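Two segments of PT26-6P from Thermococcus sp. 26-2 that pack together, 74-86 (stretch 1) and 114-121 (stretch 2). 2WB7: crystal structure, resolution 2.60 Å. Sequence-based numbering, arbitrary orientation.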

# COMPACT_ATOMS: atom_id res chain seq x y z
N GLU A 74 -25.76 24.49 -11.87
CA GLU A 74 -26.86 24.65 -12.82
C GLU A 74 -27.49 26.03 -12.75
O GLU A 74 -27.98 26.44 -11.71
CB GLU A 74 -27.97 23.63 -12.57
CG GLU A 74 -27.47 22.24 -12.24
CD GLU A 74 -28.47 21.46 -11.37
OE1 GLU A 74 -28.05 20.47 -10.72
OE2 GLU A 74 -29.67 21.86 -11.33
N ILE A 75 -27.47 26.75 -13.87
CA ILE A 75 -28.29 27.94 -14.00
C ILE A 75 -29.66 27.53 -14.54
O ILE A 75 -29.78 27.15 -15.71
CB ILE A 75 -27.65 28.97 -14.94
CG1 ILE A 75 -26.12 28.96 -14.80
CG2 ILE A 75 -28.23 30.34 -14.69
CD1 ILE A 75 -25.61 29.29 -13.44
N PRO A 76 -30.71 27.58 -13.69
CA PRO A 76 -32.03 27.20 -14.17
C PRO A 76 -32.56 28.24 -15.16
O PRO A 76 -32.20 29.41 -15.07
CB PRO A 76 -32.89 27.20 -12.91
CG PRO A 76 -32.12 27.92 -11.86
CD PRO A 76 -30.74 28.21 -12.36
N ASN A 77 -33.39 27.81 -16.09
CA ASN A 77 -33.99 28.73 -17.05
C ASN A 77 -34.78 29.85 -16.35
O ASN A 77 -35.21 29.68 -15.22
CB ASN A 77 -34.92 27.96 -17.99
CG ASN A 77 -34.91 28.53 -19.38
OD1 ASN A 77 -34.72 29.73 -19.58
ND2 ASN A 77 -35.09 27.66 -20.37
N GLN A 78 -34.97 30.98 -17.03
CA GLN A 78 -35.75 32.08 -16.45
C GLN A 78 -37.02 32.41 -17.25
O GLN A 78 -37.08 32.18 -18.46
CB GLN A 78 -34.88 33.33 -16.32
CG GLN A 78 -34.79 33.87 -14.90
CD GLN A 78 -34.08 32.91 -13.97
OE1 GLN A 78 -32.94 32.50 -14.22
NE2 GLN A 78 -34.74 32.53 -12.88
N PRO A 79 -38.05 32.95 -16.58
CA PRO A 79 -39.18 33.53 -17.30
C PRO A 79 -38.68 34.57 -18.31
O PRO A 79 -39.17 34.62 -19.44
CB PRO A 79 -39.99 34.23 -16.20
CG PRO A 79 -39.62 33.50 -14.95
CD PRO A 79 -38.19 33.08 -15.12
N VAL A 80 -37.71 35.40 -17.91
CA VAL A 80 -37.16 36.40 -18.83
C VAL A 80 -35.76 36.03 -19.36
O VAL A 80 -34.78 36.01 -18.61
CB VAL A 80 -37.13 37.81 -18.19
CG1 VAL A 80 -36.91 38.87 -19.26
CG2 VAL A 80 -38.42 38.08 -17.43
N PRO A 81 -35.68 35.77 -20.67
CA PRO A 81 -34.52 35.38 -21.45
C PRO A 81 -33.24 36.16 -21.15
O PRO A 81 -32.15 35.67 -21.42
CB PRO A 81 -34.95 35.67 -22.89
CG PRO A 81 -36.43 35.50 -22.89
CD PRO A 81 -36.91 35.80 -21.48
N PHE A 82 -33.37 37.38 -20.62
CA PHE A 82 -32.23 38.27 -20.46
C PHE A 82 -31.82 38.34 -19.00
O PHE A 82 -30.83 38.98 -18.65
CB PHE A 82 -32.58 39.68 -20.94
CG PHE A 82 -33.46 39.69 -22.16
CD1 PHE A 82 -34.79 39.33 -22.07
CD2 PHE A 82 -32.95 40.05 -23.40
CE1 PHE A 82 -35.60 39.32 -23.19
CE2 PHE A 82 -33.75 40.05 -24.52
CZ PHE A 82 -35.08 39.68 -24.42
N ASN A 83 -32.62 37.70 -18.16
CA ASN A 83 -32.37 37.69 -16.73
C ASN A 83 -31.16 36.84 -16.35
O ASN A 83 -31.23 35.97 -15.49
CB ASN A 83 -33.61 37.24 -15.97
CG ASN A 83 -34.62 38.35 -15.83
OD1 ASN A 83 -35.70 38.16 -15.30
ND2 ASN A 83 -34.26 39.54 -16.32
N LYS A 84 -30.05 37.12 -17.02
CA LYS A 84 -28.84 36.32 -16.89
C LYS A 84 -28.24 36.31 -15.48
O LYS A 84 -28.19 37.33 -14.79
CB LYS A 84 -27.80 36.78 -17.91
CG LYS A 84 -28.19 36.44 -19.33
CD LYS A 84 -27.24 37.10 -20.32
CE LYS A 84 -27.53 36.66 -21.74
NZ LYS A 84 -26.56 37.26 -22.71
N VAL A 85 -27.78 35.13 -15.08
CA VAL A 85 -27.07 34.94 -13.83
C VAL A 85 -25.57 35.10 -14.07
O VAL A 85 -25.01 34.44 -14.93
CB VAL A 85 -27.34 33.54 -13.27
CG1 VAL A 85 -26.43 33.27 -12.11
CG2 VAL A 85 -28.79 33.42 -12.86
N HIS A 86 -24.94 36.02 -13.34
CA HIS A 86 -23.49 36.22 -13.42
C HIS A 86 -22.81 35.58 -12.22
O HIS A 86 -23.26 35.76 -11.09
CB HIS A 86 -23.15 37.71 -13.41
CG HIS A 86 -23.57 38.45 -14.64
ND1 HIS A 86 -22.66 38.95 -15.54
CD2 HIS A 86 -24.79 38.78 -15.10
CE1 HIS A 86 -23.31 39.55 -16.52
NE2 HIS A 86 -24.61 39.47 -16.28
N GLN A 114 -18.42 36.79 -19.39
CA GLN A 114 -18.71 38.22 -19.19
C GLN A 114 -20.21 38.51 -19.20
O GLN A 114 -20.71 39.27 -18.35
CB GLN A 114 -18.06 39.04 -20.30
CG GLN A 114 -16.62 38.68 -20.62
CD GLN A 114 -15.67 39.18 -19.56
OE1 GLN A 114 -15.95 39.07 -18.37
NE2 GLN A 114 -14.53 39.74 -19.99
N GLY A 115 -20.91 37.92 -20.16
CA GLY A 115 -22.33 38.18 -20.35
C GLY A 115 -23.26 37.52 -19.35
O GLY A 115 -24.46 37.75 -19.37
N GLY A 116 -22.71 36.70 -18.45
CA GLY A 116 -23.57 35.95 -17.54
C GLY A 116 -24.17 34.72 -18.22
O GLY A 116 -23.83 34.42 -19.37
N TYR A 117 -25.06 34.03 -17.52
CA TYR A 117 -25.55 32.73 -17.95
C TYR A 117 -27.05 32.68 -17.81
O TYR A 117 -27.61 33.24 -16.88
CB TYR A 117 -24.96 31.62 -17.06
CG TYR A 117 -23.46 31.49 -17.15
CD1 TYR A 117 -22.64 32.15 -16.26
CD2 TYR A 117 -22.86 30.73 -18.15
CE1 TYR A 117 -21.27 32.06 -16.34
CE2 TYR A 117 -21.50 30.63 -18.25
CZ TYR A 117 -20.71 31.29 -17.34
OH TYR A 117 -19.34 31.21 -17.42
N ILE A 118 -27.71 31.98 -18.73
CA ILE A 118 -29.10 31.62 -18.53
C ILE A 118 -29.33 30.20 -19.03
O ILE A 118 -28.71 29.80 -20.00
CB ILE A 118 -30.07 32.60 -19.22
CG1 ILE A 118 -31.51 32.24 -18.88
CG2 ILE A 118 -29.81 32.64 -20.73
CD1 ILE A 118 -32.39 33.44 -18.64
N ALA A 119 -30.20 29.45 -18.37
CA ALA A 119 -30.42 28.03 -18.68
C ALA A 119 -29.14 27.33 -19.16
O ALA A 119 -28.95 27.11 -20.36
CB ALA A 119 -31.53 27.87 -19.71
N ASP A 120 -28.27 26.97 -18.22
CA ASP A 120 -26.94 26.45 -18.54
C ASP A 120 -26.36 25.57 -17.44
O ASP A 120 -26.90 25.51 -16.33
CB ASP A 120 -25.98 27.61 -18.78
CG ASP A 120 -25.04 27.32 -19.92
OD1 ASP A 120 -24.94 26.12 -20.27
OD2 ASP A 120 -24.44 28.28 -20.45
N THR A 121 -25.25 24.90 -17.75
CA THR A 121 -24.58 24.04 -16.78
C THR A 121 -23.08 24.25 -16.80
O THR A 121 -22.46 24.25 -17.85
CB THR A 121 -24.86 22.57 -17.03
OG1 THR A 121 -26.22 22.29 -16.71
CG2 THR A 121 -23.97 21.73 -16.15

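The two stretches run antiparallel and meet through their backbones at two separate places. At the first, strand 74-75 pairs with strand 120-121. Ile75 and Asp120 form a hydrogen-bonded pair: Ile75 N donates to Asp120 O at 2.8 Å, and Asp120 N donates to Ile75 O at 2.9 Å. Glu74 and Thr121 form the neighbouring non-hydrogen-bonded pair, with their CA atoms 4.6 Å apart. At the second place Val85 and Tyr117 make a single antiparallel bridge. Val85 N donates to Tyr117 O at 2.6 Å, and Tyr117 N donates to Val85 O, also at 2.6 Å.

Between these places stretch 1 is much the longer. Nine residues separate Ile75 from Val85, but only two separate Tyr117 from Asp120. The extra chain loops out and includes a type I turn from Val80 to Asn83, with Asn83 N bonded to Val80 O at 2.8 Å. Two CA-H...O contacts lie beside the bridges. Ala119 CA is 3.2 Å from Ile75 O, and Lys84 CA is 3.3 Å from Tyr117 O.

Ile118 sits where the loop bulges and has the largest area covered by the other stretch. Its CA-to-CB bond points sideways, but the end of the side chain comes nearer to stretch 1. Ile118 CD1 lies 3.4 Å from Gln78 CB, 3.5 Å from Val80 O and 3.6 Å from Pro81 O. The methyl thus meets backbone carbonyls as well as side-chain carbon.

Ile75 and Tyr117 are both buried. Ile75 CG1 packs against Tyr117 CB at 3.7 Å, an apolar contact that links the two bridged regions. Asn77 reaches Ala119, with Asn77 CG 3.5 Å from Ala119 CB. Asn77 OD1 also accepts a weak hydrogen bond of 2.9 Å from Gln78 N within its own stretch. Within stretch 2, Thr121 N donates a hydrogen bond to Asp120 OD1 at 2.8 Å.

Gly116 lies over the face of the His86 ring. Gly116 CA is 3.6 Å from the ring centroid and almost on the ring normal, a CH-pi contact. The close approach depends on the absence of a side chain: an ideal CB on Gly116 would be 2.7 Å from His86 CD2, a clash. The backbone angles of Gly116 by themselves also call for glycine. At the ring edge, His86 CE1 is 3.2 Å from Gln114 O. Lys84 extends alongside, with Lys84 CD 3.0 Å from Gly115 O.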